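Local structure of minor structural protein 5 (Lactococcus phage Tuc2009, 5E7T) at residues N33-N38 with T189-S194; K44-V49 with K67-G72; M88-M93 with I175-P180; A107-Q112 with T124-K129. The protein is probably an accessory component of the phage baseplate, with a galactose-binding-like module that may recognise saccharides on the host cell surface. All blocks are in the same frame, centred on the assembly; numbering follows the deposited sequence.

How the interactions relate
Interactions 2, 3 and 4 lie within the galactose-binding-like module, whose two antiparallel sheets face each other, and interaction 1 sits at its border. Interaction 3 pairs neighbouring strands of the five-stranded sheet, and interaction 4 is a hairpin whose second strand is outermost, within this chain, in the four-stranded sheet. Their centres are about 11 Å apart, and V177 meets M110 across the interior. Interaction 2 joins the edge regions of both sheets, F46 touching V177 and L69 touching M110. Along the chain the order is 2 and then 3, which encloses 4, while interaction 1 spans all three. By clasping loops from before and after the sandwich, interaction 1 ties the following linker to it.

Interaction 1. Residues N33-N38 with T189-S194; sequences NSSAKN and TPYMPS
S34 and P193 bring their CA atoms to 6.5 Å, the nearest CA pair across two irregular segments, of which N33-N38 begins with a type I beta turn from N33 to A36. The contact is carried by Y191, whose phenol reaches across to the turn and donates its hydroxyl hydrogen to S34 OG, with OH and OG 2.7 Å apart. CG of Y191 is anti to the backbone N (chi1 171°), and the ring carried on it extends toward the turn. S34 meets the ring at its rim: CB lies in the ring plane, 3.7 Å from Y191 CE1, and OG is also near that plane. S35 adds its CB, 3.8 Å from Y191 OH; its backbone N is also close to that oxygen, but at an angle too poor for bonding.

The turn has bonds of its own. A36 N returns to N33 O, K37 NZ donates to S35 OG at 2.9 Å, and N33 ND2 donates to N38 O at 2.8 Å as well as to E40 O. P180 packs on S34 and N179 on Y191, so both partners also lean on the corner that strand 171-184 makes at N179 and P180. A small serine fits beside the ring, while a long phenol can span the gap; the chemistry implies a local clasp, resting on one directed hydroxyl bond and modest packing.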
loop_
_atom_site.group_PDB
_atom_site.type_symbol
_atom_site.label_atom_id
_atom_site.label_comp_id
_atom_site.label_asym_id
_atom_site.label_seq_id
_atom_site.Cartn_x
_atom_site.Cartn_y
_atom_site.Cartn_z
ATOM N N ASN B 33 11.341 -18.850 42.011
ATOM C CA ASN B 33 10.632 -18.092 43.054
ATOM C C ASN B 33 10.923 -18.617 44.479
ATOM O O ASN B 33 10.040 -18.591 45.338
ATOM C CB ASN B 33 9.122 -18.002 42.775
ATOM C CG ASN B 33 8.421 -16.918 43.547
ATOM O OD1 ASN B 33 8.941 -15.815 43.729
ATOM N ND2 ASN B 33 7.226 -17.220 44.034
ATOM N N SER B 34 12.174 -19.048 44.741
ATOM C CA SER B 34 12.584 -19.543 46.054
ATOM C C SER B 34 12.469 -18.475 47.142
ATOM O O SER B 34 12.454 -18.802 48.329
ATOM C CB SER B 34 13.993 -20.135 46.008
ATOM O OG SER B 34 14.949 -19.280 45.411
ATOM N N SER B 35 12.348 -17.210 46.728
ATOM C CA SER B 35 12.236 -16.043 47.598
ATOM C C SER B 35 10.815 -15.816 48.153
ATOM O O SER B 35 10.632 -14.922 48.986
ATOM C CB SER B 35 12.711 -14.809 46.847
ATOM O OG SER B 35 12.357 -14.905 45.475
ATOM N N ALA B 36 9.826 -16.620 47.699
ATOM C CA ALA B 36 8.404 -16.540 48.050
ATOM C C ALA B 36 7.800 -15.139 47.888
ATOM O O ALA B 36 7.059 -14.676 48.769
ATOM C CB ALA B 36 8.163 -17.075 49.449
ATOM N N LYS B 37 8.136 -14.467 46.753
ATOM C CA LYS B 37 7.703 -13.111 46.387
ATOM C C LYS B 37 6.196 -13.059 46.286
ATOM O O LYS B 37 5.568 -12.064 46.659
ATOM C CB LYS B 37 8.207 -12.757 44.980
ATOM C CG LYS B 37 9.654 -12.435 44.800
ATOM C CD LYS B 37 9.893 -12.127 43.310
ATOM C CE LYS B 37 10.410 -13.299 42.482
ATOM N NZ LYS B 37 11.807 -13.704 42.854
ATOM N N ASN B 38 5.635 -14.099 45.662
ATOM C CA ASN B 38 4.220 -14.243 45.348
ATOM C C ASN B 38 3.888 -15.729 45.287
ATOM O O ASN B 38 4.803 -16.569 45.269
ATOM C CB ASN B 38 3.896 -13.565 44.013
ATOM C CG ASN B 38 4.998 -13.664 42.993
ATOM O OD1 ASN B 38 5.192 -14.676 42.336
ATOM N ND2 ASN B 38 5.757 -12.607 42.851
ATOM N N THR B 189 25.644 -24.799 49.194
ATOM C CA THR B 189 26.304 -23.498 49.282
ATOM C C THR B 189 25.249 -22.468 49.680
ATOM O O THR B 189 24.044 -22.811 49.665
ATOM C CB THR B 189 27.032 -23.161 47.966
ATOM O OG1 THR B 189 26.081 -22.854 46.949
ATOM C CG2 THR B 189 28.002 -24.256 47.513
ATOM N N PRO B 190 25.642 -21.209 50.047
ATOM C CA PRO B 190 24.637 -20.237 50.496
ATOM C C PRO B 190 23.498 -20.004 49.530
ATOM O O PRO B 190 23.652 -20.130 48.313
ATOM C CB PRO B 190 25.458 -18.981 50.751
ATOM C CG PRO B 190 26.784 -19.492 51.145
ATOM C CD PRO B 190 27.000 -20.640 50.202
ATOM N N TYR B 191 22.326 -19.724 50.094
ATOM C CA TYR B 191 21.123 -19.466 49.324
ATOM C C TYR B 191 21.415 -18.448 48.240
ATOM O O TYR B 191 22.059 -17.437 48.489
ATOM C CB TYR B 191 19.966 -18.967 50.212
ATOM C CG TYR B 191 18.782 -18.491 49.402
ATOM C CD1 TYR B 191 17.887 -19.400 48.837
ATOM C CD2 TYR B 191 18.640 -17.151 49.067
ATOM C CE1 TYR B 191 16.839 -18.975 48.020
ATOM C CE2 TYR B 191 17.589 -16.714 48.262
ATOM C CZ TYR B 191 16.696 -17.630 47.736
ATOM O OH TYR B 191 15.657 -17.179 46.972
ATOM N N MET B 192 20.947 -18.730 47.040
ATOM C CA MET B 192 21.044 -17.820 45.917
ATOM C C MET B 192 19.768 -17.948 45.139
ATOM O O MET B 192 19.215 -19.049 45.078
ATOM C CB MET B 192 22.223 -18.174 45.001
ATOM C CG MET B 192 23.565 -17.810 45.568
ATOM S SD MET B 192 23.790 -16.042 45.776
ATOM C CE MET B 192 23.830 -15.534 44.112
ATOM N N PRO B 193 19.285 -16.861 44.496
ATOM C CA PRO B 193 18.103 -17.011 43.632
ATOM C C PRO B 193 18.516 -17.709 42.324
ATOM O O PRO B 193 19.672 -18.129 42.191
ATOM C CB PRO B 193 17.655 -15.577 43.419
ATOM C CG PRO B 193 18.915 -14.778 43.529
ATOM C CD PRO B 193 19.809 -15.478 44.474
ATOM N N SER B 194 17.577 -17.882 41.371
ATOM C CA SER B 194 17.925 -18.538 40.113
ATOM C C SER B 194 18.720 -17.600 39.202
ATOM O O SER B 194 18.775 -16.407 39.464
ATOM C CB SER B 194 16.682 -19.107 39.442
ATOM O OG SER B 194 15.954 -18.208 38.619
#

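Interaction 2. Residues K44-V49 with K67-G72; sequences KNFDKV and KDLGEG
F46 and L69 meet through the rim of the phenyl ring: L69 CD2 lies near the ring plane, 4.0 Å from F46 CE1. Both residues start out from the backbone away from the opposite segment, and only their ends converge. The F46 ring also packs edge-to-face with F43. A flat aromatic and a branched aliphatic suit this buried side of the contact.

The charged side chains occupy a more exposed region. K67 points at the other segment and passes its methylene chain by the N45 carbonyl oxygen, with CD 3.5 Å from N45 O; chi2 of -66° bends CD off the line of the chain. It crosses D47 at about a right angle, and NZ remains 4.1 Å from D47 OD1: opposite charges lie near each other, beyond salt-bridge distance, and any attraction is probably modest. The other oxygen, D47 OD2, accepts from T57 N. K44 and E71 cross obliquely, K44 CG 4.0 Å from E71 OE1, while K44 NZ forms its salt bridge with E40.

Between the backbones sits a water that accepts from N45 N at 2.9 Å and donates to D68 O at 2.7 Å. D68 also folds its own segment: OD1 takes the G70 N-H at 2.9 Å from above the carboxylate plane. This Asx turn leads from the end of strand 63-68 into a short 3-10 segment, where glycine leaves room beside the carboxylate. Such loop-to-edge packing, joining the rims of two facing antiparallel sheets, is consistent with the beta-sandwich of galactose-binding-like domains.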
loop_
_atom_site.group_PDB
_atom_site.type_symbol
_atom_site.label_atom_id
_atom_site.label_comp_id
_atom_site.label_asym_id
_atom_site.label_seq_id
_atom_site.Cartn_x
_atom_site.Cartn_y
_atom_site.Cartn_z
ATOM N N LYS B 44 3.592 -22.024 44.138
ATOM C CA LYS B 44 2.319 -21.972 43.421
ATOM C C LYS B 44 1.165 -22.664 44.155
ATOM O O LYS B 44 0.079 -22.111 44.161
ATOM C CB LYS B 44 2.473 -22.514 41.985
ATOM C CG LYS B 44 1.198 -22.520 41.154
ATOM C CD LYS B 44 0.874 -21.163 40.532
ATOM C CE LYS B 44 -0.508 -21.120 39.934
ATOM N NZ LYS B 44 -0.804 -19.778 39.369
ATOM N N ASN B 45 1.397 -23.828 44.799
ATOM C CA ASN B 45 0.330 -24.584 45.456
ATOM C C ASN B 45 0.439 -24.638 46.982
ATOM O O ASN B 45 -0.167 -25.505 47.624
ATOM C CB ASN B 45 0.193 -25.968 44.844
ATOM C CG ASN B 45 -0.141 -25.913 43.375
ATOM O OD1 ASN B 45 0.690 -26.194 42.504
ATOM N ND2 ASN B 45 -1.344 -25.475 43.061
ATOM N N PHE B 46 1.112 -23.644 47.574
ATOM C CA PHE B 46 1.149 -23.462 49.029
ATOM C C PHE B 46 -0.150 -22.687 49.382
ATOM O O PHE B 46 -0.789 -22.155 48.474
ATOM C CB PHE B 46 2.406 -22.685 49.440
ATOM C CG PHE B 46 3.614 -23.573 49.657
ATOM C CD1 PHE B 46 4.216 -24.234 48.590
ATOM C CD2 PHE B 46 4.165 -23.726 50.919
ATOM C CE1 PHE B 46 5.326 -25.047 48.790
ATOM C CE2 PHE B 46 5.272 -24.546 51.116
ATOM C CZ PHE B 46 5.843 -25.200 50.050
ATOM N N ASP B 47 -0.586 -22.670 50.647
ATOM C CA ASP B 47 -1.819 -21.965 50.978
ATOM C C ASP B 47 -1.643 -20.439 50.844
ATOM O O ASP B 47 -2.555 -19.758 50.362
ATOM C CB ASP B 47 -2.367 -22.379 52.345
ATOM C CG ASP B 47 -2.662 -23.859 52.544
ATOM O OD1 ASP B 47 -2.953 -24.559 51.528
ATOM O OD2 ASP B 47 -2.643 -24.315 53.721
ATOM N N LYS B 48 -0.432 -19.925 51.188
ATOM C CA LYS B 48 -0.058 -18.502 51.076
ATOM C C LYS B 48 1.456 -18.284 51.100
ATOM O O LYS B 48 2.205 -19.183 51.451
ATOM C CB LYS B 48 -0.723 -17.649 52.188
ATOM C CG LYS B 48 -0.168 -17.866 53.598
ATOM C CD LYS B 48 -0.726 -16.878 54.608
ATOM C CE LYS B 48 -0.421 -17.306 56.022
ATOM N NZ LYS B 48 -1.352 -16.672 56.998
ATOM N N VAL B 49 1.887 -17.088 50.704
ATOM C CA VAL B 49 3.247 -16.581 50.853
ATOM C C VAL B 49 3.051 -15.364 51.742
ATOM O O VAL B 49 2.024 -14.684 51.648
ATOM C CB VAL B 49 4.100 -16.305 49.595
ATOM C CG1 VAL B 49 4.329 -17.571 48.794
ATOM C CG2 VAL B 49 3.502 -15.208 48.732
ATOM N N LYS B 67 1.280 -31.530 47.149
ATOM C CA LYS B 67 1.143 -30.198 46.551
ATOM C C LYS B 67 2.176 -30.194 45.431
ATOM O O LYS B 67 3.312 -30.586 45.667
ATOM C CB LYS B 67 1.397 -29.056 47.568
ATOM C CG LYS B 67 0.490 -29.056 48.817
ATOM C CD LYS B 67 -0.993 -28.786 48.542
ATOM C CE LYS B 67 -1.911 -29.405 49.572
ATOM N NZ LYS B 67 -2.842 -28.404 50.163
ATOM N N ASP B 68 1.770 -29.867 44.202
ATOM C CA ASP B 68 2.679 -29.875 43.057
ATOM C C ASP B 68 3.717 -28.761 43.139
ATOM O O ASP B 68 3.356 -27.576 43.292
ATOM C CB ASP B 68 1.896 -29.827 41.731
ATOM C CG ASP B 68 2.721 -29.869 40.458
ATOM O OD1 ASP B 68 3.829 -30.444 40.482
ATOM O OD2 ASP B 68 2.243 -29.347 39.423
ATOM N N LEU B 69 5.015 -29.161 43.065
ATOM C CA LEU B 69 6.171 -28.259 43.097
ATOM C C LEU B 69 6.764 -28.102 41.695
ATOM O O LEU B 69 7.771 -27.413 41.526
ATOM C CB LEU B 69 7.272 -28.776 44.026
ATOM C CG LEU B 69 6.969 -29.119 45.493
ATOM C CD1 LEU B 69 8.223 -29.580 46.168
ATOM C CD2 LEU B 69 6.428 -27.917 46.259
ATOM N N GLY B 70 6.133 -28.735 40.706
ATOM C CA GLY B 70 6.597 -28.761 39.324
ATOM C C GLY B 70 6.942 -27.424 38.710
ATOM O O GLY B 70 7.881 -27.333 37.915
ATOM N N GLU B 71 6.199 -26.378 39.083
ATOM C CA GLU B 71 6.369 -25.044 38.526
ATOM C C GLU B 71 7.534 -24.292 39.152
ATOM O O GLU B 71 7.824 -23.159 38.766
ATOM C CB GLU B 71 5.058 -24.260 38.642
ATOM C CG GLU B 71 4.127 -24.455 37.460
ATOM C CD GLU B 71 3.025 -23.415 37.386
ATOM O OE1 GLU B 71 1.834 -23.810 37.415
ATOM O OE2 GLU B 71 3.347 -22.202 37.336
ATOM N N GLY B 72 8.195 -24.936 40.104
ATOM C CA GLY B 72 9.330 -24.364 40.807
ATOM C C GLY B 72 10.664 -24.955 40.433
ATOM O O GLY B 72 11.654 -24.650 41.084
HETATM O O HOH W 1 3.700 -25.529 45.020
#

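Interaction 3. Residues M88-M93 with I175-P180; sequences MSVDVM and IRVRNP
D91 OD2 is gripped by two nitrogens of R178, NE at 2.7 Å and NH2 at 2.8 Å, in a side-on salt bridge. The oxygen lies in the guanidinium plane, at its edge, yet the carboxylate is turned 69° from that plane: NE uses the anti lone pair of OD2, whereas NH2 comes from above the carboxylate. A bend at chi3 (93°) swings R178 NE off the line of its extended chain, and the same guanidinium forms a cation-pi contact with W138. M93 and R176 lie side by side on this face, pointing the same way, with M93 CE 4.0 Å from R176 NH1; the charge of R176 is matched by E55.

Strands 85-98 and 171-184 are antiparallel neighbours in the five-stranded sheet of the module, the directions of the parts 88-93 and 175-178 lying 158° apart. D91 with R178 and M93 with R176 are hydrogen-bonded pairs; R178 N to D91 O measures 2.9 Å and R176 N to M93 O 2.7 Å.

V92 and V177, a non-hydrogen-bonded pair, turn to the other face, where compact branched side chains suit the buried interior. V92 CG2 touches I175 CD1 at 3.7 Å, and V90 CG2 is equally close to V177 CG1. The chain then turns a corner at N179, whose left-handed backbone conformation asparagine tolerates well, and P180 CB packs against V90 CG2 at 4.0 Å.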
loop_
_atom_site.group_PDB
_atom_site.type_symbol
_atom_site.label_atom_id
_atom_site.label_comp_id
_atom_site.label_asym_id
_atom_site.label_seq_id
_atom_site.Cartn_x
_atom_site.Cartn_y
_atom_site.Cartn_z
ATOM N N MET B 88 20.110 -30.420 47.646
ATOM C CA MET B 88 18.921 -29.694 48.052
ATOM C C MET B 88 19.133 -29.180 49.449
ATOM O O MET B 88 19.690 -29.895 50.265
ATOM C CB MET B 88 17.693 -30.585 47.979
ATOM C CG MET B 88 17.283 -30.903 46.580
ATOM S SD MET B 88 15.762 -31.859 46.601
ATOM C CE MET B 88 14.539 -30.493 46.603
ATOM N N SER B 89 18.729 -27.930 49.715
ATOM C CA SER B 89 18.849 -27.211 51.003
ATOM C C SER B 89 17.551 -26.419 51.204
ATOM O O SER B 89 17.020 -25.884 50.231
ATOM C CB SER B 89 20.052 -26.263 51.006
ATOM O OG SER B 89 20.677 -26.137 49.734
ATOM N N VAL B 90 17.000 -26.387 52.440
ATOM C CA VAL B 90 15.736 -25.704 52.728
ATOM C C VAL B 90 15.609 -25.435 54.221
ATOM O O VAL B 90 16.101 -26.235 55.027
ATOM C CB VAL B 90 14.520 -26.505 52.162
ATOM C CG1 VAL B 90 14.363 -27.871 52.830
ATOM C CG2 VAL B 90 13.230 -25.705 52.238
ATOM N N ASP B 91 14.966 -24.291 54.578
ATOM C CA ASP B 91 14.594 -23.886 55.936
ATOM C C ASP B 91 13.131 -24.258 56.101
ATOM O O ASP B 91 12.314 -23.959 55.241
ATOM C CB ASP B 91 14.781 -22.384 56.166
ATOM C CG ASP B 91 16.218 -21.924 56.230
ATOM O OD1 ASP B 91 17.130 -22.782 56.119
ATOM O OD2 ASP B 91 16.437 -20.703 56.331
ATOM N N VAL B 92 12.811 -24.943 57.183
ATOM C CA VAL B 92 11.482 -25.471 57.421
ATOM C C VAL B 92 11.006 -25.195 58.862
ATOM O O VAL B 92 11.808 -25.256 59.800
ATOM C CB VAL B 92 11.554 -26.964 57.016
ATOM C CG1 VAL B 92 11.138 -27.922 58.115
ATOM C CG2 VAL B 92 10.799 -27.210 55.730
ATOM N N MET B 93 9.722 -24.846 59.029
ATOM C CA MET B 93 9.171 -24.550 60.353
ATOM C C MET B 93 7.789 -25.109 60.521
ATOM O O MET B 93 6.938 -24.893 59.664
ATOM C CB MET B 93 9.172 -23.051 60.626
ATOM C CG MET B 93 8.341 -22.631 61.797
ATOM S SD MET B 93 8.935 -21.061 62.380
ATOM C CE MET B 93 7.560 -20.551 63.161
ATOM N N ILE B 175 3.248 -26.142 57.884
ATOM C CA ILE B 175 4.676 -26.011 57.622
ATOM C C ILE B 175 4.970 -24.745 56.861
ATOM O O ILE B 175 4.204 -24.353 55.978
ATOM C CB ILE B 175 5.221 -27.278 56.889
ATOM C CG1 ILE B 175 6.772 -27.291 56.816
ATOM C CG2 ILE B 175 4.571 -27.492 55.510
ATOM C CD1 ILE B 175 7.407 -28.515 56.133
ATOM N N ARG B 176 6.082 -24.107 57.205
ATOM C CA ARG B 176 6.570 -22.921 56.539
ATOM C C ARG B 176 7.837 -23.320 55.820
ATOM O O ARG B 176 8.660 -24.029 56.397
ATOM C CB ARG B 176 6.806 -21.806 57.536
ATOM C CG ARG B 176 5.494 -21.223 58.000
ATOM C CD ARG B 176 5.705 -20.176 59.042
ATOM N NE ARG B 176 4.454 -19.514 59.386
ATOM C CZ ARG B 176 4.367 -18.507 60.247
ATOM N NH1 ARG B 176 5.458 -18.034 60.836
ATOM N NH2 ARG B 176 3.192 -17.960 60.519
ATOM N N VAL B 177 7.949 -22.972 54.537
ATOM C CA VAL B 177 9.110 -23.327 53.738
ATOM C C VAL B 177 9.773 -22.035 53.285
ATOM O O VAL B 177 9.134 -21.217 52.630
ATOM C CB VAL B 177 8.711 -24.254 52.576
ATOM C CG1 VAL B 177 9.852 -24.427 51.589
ATOM C CG2 VAL B 177 8.229 -25.607 53.090
ATOM N N ARG B 178 11.037 -21.829 53.698
ATOM C CA ARG B 178 11.861 -20.649 53.429
ATOM C C ARG B 178 13.142 -21.047 52.671
ATOM O O ARG B 178 13.752 -22.069 52.969
ATOM C CB ARG B 178 12.205 -19.954 54.756
ATOM C CG ARG B 178 13.167 -18.790 54.648
ATOM C CD ARG B 178 13.401 -18.175 56.006
ATOM N NE ARG B 178 14.570 -18.726 56.684
ATOM C CZ ARG B 178 14.875 -18.472 57.953
ATOM N NH1 ARG B 178 14.102 -17.684 58.684
ATOM N NH2 ARG B 178 15.957 -19.007 58.502
ATOM N N ASN B 179 13.526 -20.219 51.694
ATOM C CA ASN B 179 14.695 -20.333 50.831
ATOM C C ASN B 179 14.994 -21.769 50.311
ATOM O O ASN B 179 16.124 -22.264 50.479
ATOM C CB ASN B 179 15.911 -19.740 51.507
ATOM C CG ASN B 179 15.790 -18.334 52.037
ATOM O OD1 ASN B 179 16.404 -18.015 53.062
ATOM N ND2 ASN B 179 15.060 -17.451 51.344
ATOM N N PRO B 180 14.024 -22.450 49.639
ATOM C CA PRO B 180 14.343 -23.769 49.068
ATOM C C PRO B 180 15.410 -23.622 47.979
ATOM O O PRO B 180 15.439 -22.616 47.269
ATOM C CB PRO B 180 13.000 -24.244 48.514
ATOM C CG PRO B 180 12.260 -23.005 48.193
ATOM C CD PRO B 180 12.652 -22.027 49.274
#

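Interaction 4. Residues A107-Q112 with T124-K129; sequences AFWMRQ and TIDLPK. With SO4 (sulfate ion), chain H.
T124 OG1 accepts two hydrogen bonds from R111, from NE at 2.9 Å and NH2 at 3.2 Å, with OG1 close to the guanidinium plane, at its edge. The two side chains lie side by side and point the same way, and chi1 of -177° sets OG1 anti to the T124 backbone N. A guanidinium offers two N-H groups along one edge, which suits it to hold a single hydroxyl oxygen. One of its faces lies over the rim of the W109 indole, R111 CZ standing 3.4 Å above the ring plane. D126 OD1 meets that indole at its edge, with carboxylate and ring nearly coplanar.

Strands 104-114 and 121-126 form an antiparallel beta hairpin, the second being outermost, within this chain, of the four-stranded sheet. M110 N donates to I125 O at 3.0 Å, and I125 N returns a weak bond to M110 O. Past the strand end, L127 N gives F108 O a straight bond of 3.0 Å. On its other edge strand 104-114 is served by strand 157-166, W109 bonding to N162 and R111 to I160.

L127 CB sits over the centre of the F108 ring, 3.6 Å from the centroid, a CH-pi contact. M110 CE packs on L127 CD1, flexible and branched apolar groups filling the interior. At the corner the A107 N-H is taken by a sulfate oxygen, O3, at 3.0 Å; the ion, probably from the crystallisation liquor, also touches K129 CE.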
loop_
_atom_site.group_PDB
_atom_site.type_symbol
_atom_site.label_atom_id
_atom_site.label_comp_id
_atom_site.label_asym_id
_atom_site.label_seq_id
_atom_site.Cartn_x
_atom_site.Cartn_y
_atom_site.Cartn_z
ATOM N N ALA B 107 6.564 -41.298 53.828
ATOM C CA ALA B 107 6.965 -40.687 52.550
ATOM C C ALA B 107 6.812 -39.179 52.615
ATOM O O ALA B 107 6.095 -38.567 51.826
ATOM C CB ALA B 107 6.196 -41.289 51.386
ATOM N N PHE B 108 7.439 -38.600 53.639
ATOM C CA PHE B 108 7.384 -37.174 53.901
ATOM C C PHE B 108 8.622 -36.567 53.306
ATOM O O PHE B 108 9.691 -36.626 53.930
ATOM C CB PHE B 108 7.259 -36.889 55.428
ATOM C CG PHE B 108 7.047 -35.436 55.787
ATOM C CD1 PHE B 108 6.576 -34.523 54.839
ATOM C CD2 PHE B 108 7.304 -34.978 57.072
ATOM C CE1 PHE B 108 6.405 -33.174 55.163
ATOM C CE2 PHE B 108 7.121 -33.623 57.403
ATOM C CZ PHE B 108 6.680 -32.732 56.447
ATOM N N TRP B 109 8.484 -35.998 52.097
ATOM C CA TRP B 109 9.604 -35.405 51.364
ATOM C C TRP B 109 9.226 -34.401 50.262
ATOM O O TRP B 109 8.046 -34.253 49.945
ATOM C CB TRP B 109 10.506 -36.502 50.768
ATOM C CG TRP B 109 9.827 -37.759 50.275
ATOM C CD1 TRP B 109 10.007 -39.020 50.762
ATOM C CD2 TRP B 109 8.947 -37.893 49.133
ATOM N NE1 TRP B 109 9.267 -39.923 50.029
ATOM C CE2 TRP B 109 8.603 -39.257 49.028
ATOM C CE3 TRP B 109 8.357 -36.981 48.237
ATOM C CZ2 TRP B 109 7.734 -39.731 48.047
ATOM C CZ3 TRP B 109 7.533 -37.466 47.239
ATOM C CH2 TRP B 109 7.212 -38.819 47.166
ATOM N N MET B 110 10.245 -33.697 49.693
ATOM C CA MET B 110 10.143 -32.785 48.538
ATOM C C MET B 110 10.960 -33.489 47.483
ATOM O O MET B 110 12.180 -33.629 47.634
ATOM C CB MET B 110 10.750 -31.424 48.828
ATOM C CG MET B 110 9.815 -30.486 49.484
ATOM S SD MET B 110 10.729 -29.021 49.962
ATOM C CE MET B 110 9.577 -28.294 50.984
ATOM N N ARG B 111 10.288 -34.035 46.469
ATOM C CA ARG B 111 10.991 -34.889 45.532
ATOM C C ARG B 111 10.604 -34.753 44.066
ATOM O O ARG B 111 9.416 -34.650 43.728
ATOM C CB ARG B 111 10.793 -36.349 46.015
ATOM C CG ARG B 111 10.825 -37.475 44.977
ATOM C CD ARG B 111 10.742 -38.856 45.604
ATOM N NE ARG B 111 11.593 -38.984 46.785
ATOM C CZ ARG B 111 11.645 -40.043 47.592
ATOM N NH1 ARG B 111 10.910 -41.124 47.335
ATOM N NH2 ARG B 111 12.426 -40.026 48.666
ATOM N N GLN B 112 11.648 -34.804 43.204
ATOM C CA GLN B 112 11.563 -34.900 41.747
ATOM C C GLN B 112 11.747 -36.397 41.540
ATOM O O GLN B 112 12.686 -36.976 42.110
ATOM C CB GLN B 112 12.709 -34.160 41.050
ATOM C CG GLN B 112 12.372 -32.773 40.578
ATOM C CD GLN B 112 13.539 -32.147 39.850
ATOM O OE1 GLN B 112 14.669 -32.115 40.354
ATOM N NE2 GLN B 112 13.277 -31.550 38.686
ATOM N N THR B 124 15.708 -35.711 45.715
ATOM C CA THR B 124 14.807 -35.627 46.858
ATOM C C THR B 124 15.448 -35.117 48.174
ATOM O O THR B 124 16.680 -35.070 48.298
ATOM C CB THR B 124 14.205 -37.012 47.036
ATOM O OG1 THR B 124 13.245 -36.996 48.096
ATOM C CG2 THR B 124 15.266 -38.081 47.271
ATOM N N ILE B 125 14.586 -34.782 49.162
ATOM C CA ILE B 125 14.956 -34.344 50.500
ATOM C C ILE B 125 13.857 -34.708 51.486
ATOM O O ILE B 125 12.722 -34.260 51.347
ATOM C CB ILE B 125 15.397 -32.857 50.576
ATOM C CG1 ILE B 125 15.988 -32.526 51.964
ATOM C CG2 ILE B 125 14.277 -31.864 50.135
ATOM C CD1 ILE B 125 16.701 -31.293 52.000
ATOM N N ASP B 126 14.201 -35.554 52.470
ATOM C CA ASP B 126 13.291 -35.998 53.517
ATOM C C ASP B 126 13.032 -34.832 54.471
ATOM O O ASP B 126 13.943 -34.060 54.783
ATOM C CB ASP B 126 13.915 -37.155 54.310
ATOM C CG ASP B 126 13.726 -38.580 53.806
ATOM O OD1 ASP B 126 12.921 -38.783 52.852
ATOM O OD2 ASP B 126 14.359 -39.509 54.395
ATOM N N LEU B 127 11.784 -34.712 54.925
ATOM C CA LEU B 127 11.377 -33.682 55.866
ATOM C C LEU B 127 11.123 -34.344 57.216
ATOM O O LEU B 127 10.960 -35.573 57.232
ATOM C CB LEU B 127 10.178 -32.896 55.336
ATOM C CG LEU B 127 10.434 -32.071 54.072
ATOM C CD1 LEU B 127 9.285 -31.147 53.800
ATOM C CD2 LEU B 127 11.719 -31.282 54.161
ATOM N N PRO B 128 11.210 -33.597 58.361
ATOM C CA PRO B 128 11.112 -34.244 59.678
ATOM C C PRO B 128 9.857 -35.046 59.912
ATOM O O PRO B 128 8.775 -34.491 59.867
ATOM C CB PRO B 128 11.251 -33.073 60.656
ATOM C CG PRO B 128 12.071 -32.093 59.927
ATOM C CD PRO B 128 11.494 -32.157 58.531
ATOM N N LYS B 129 10.013 -36.357 60.181
ATOM C CA LYS B 129 8.907 -37.289 60.440
ATOM C C LYS B 129 8.147 -36.986 61.759
ATOM O O LYS B 129 6.984 -37.370 61.851
ATOM C CB LYS B 129 9.378 -38.750 60.350
ATOM C CG LYS B 129 8.984 -39.443 59.013
ATOM C CD LYS B 129 10.041 -40.422 58.443
ATOM C CE LYS B 129 10.169 -40.346 56.938
ATOM N NZ LYS B 129 10.640 -38.996 56.461
HETATM S S SO4 H . 9.448 -43.448 54.039
HETATM O O1 SO4 H . 10.469 -44.351 54.558
HETATM O O2 SO4 H . 9.052 -43.873 52.686
HETATM O O3 SO4 H . 8.286 -43.501 54.933
HETATM O O4 SO4 H . 10.004 -42.072 53.977
#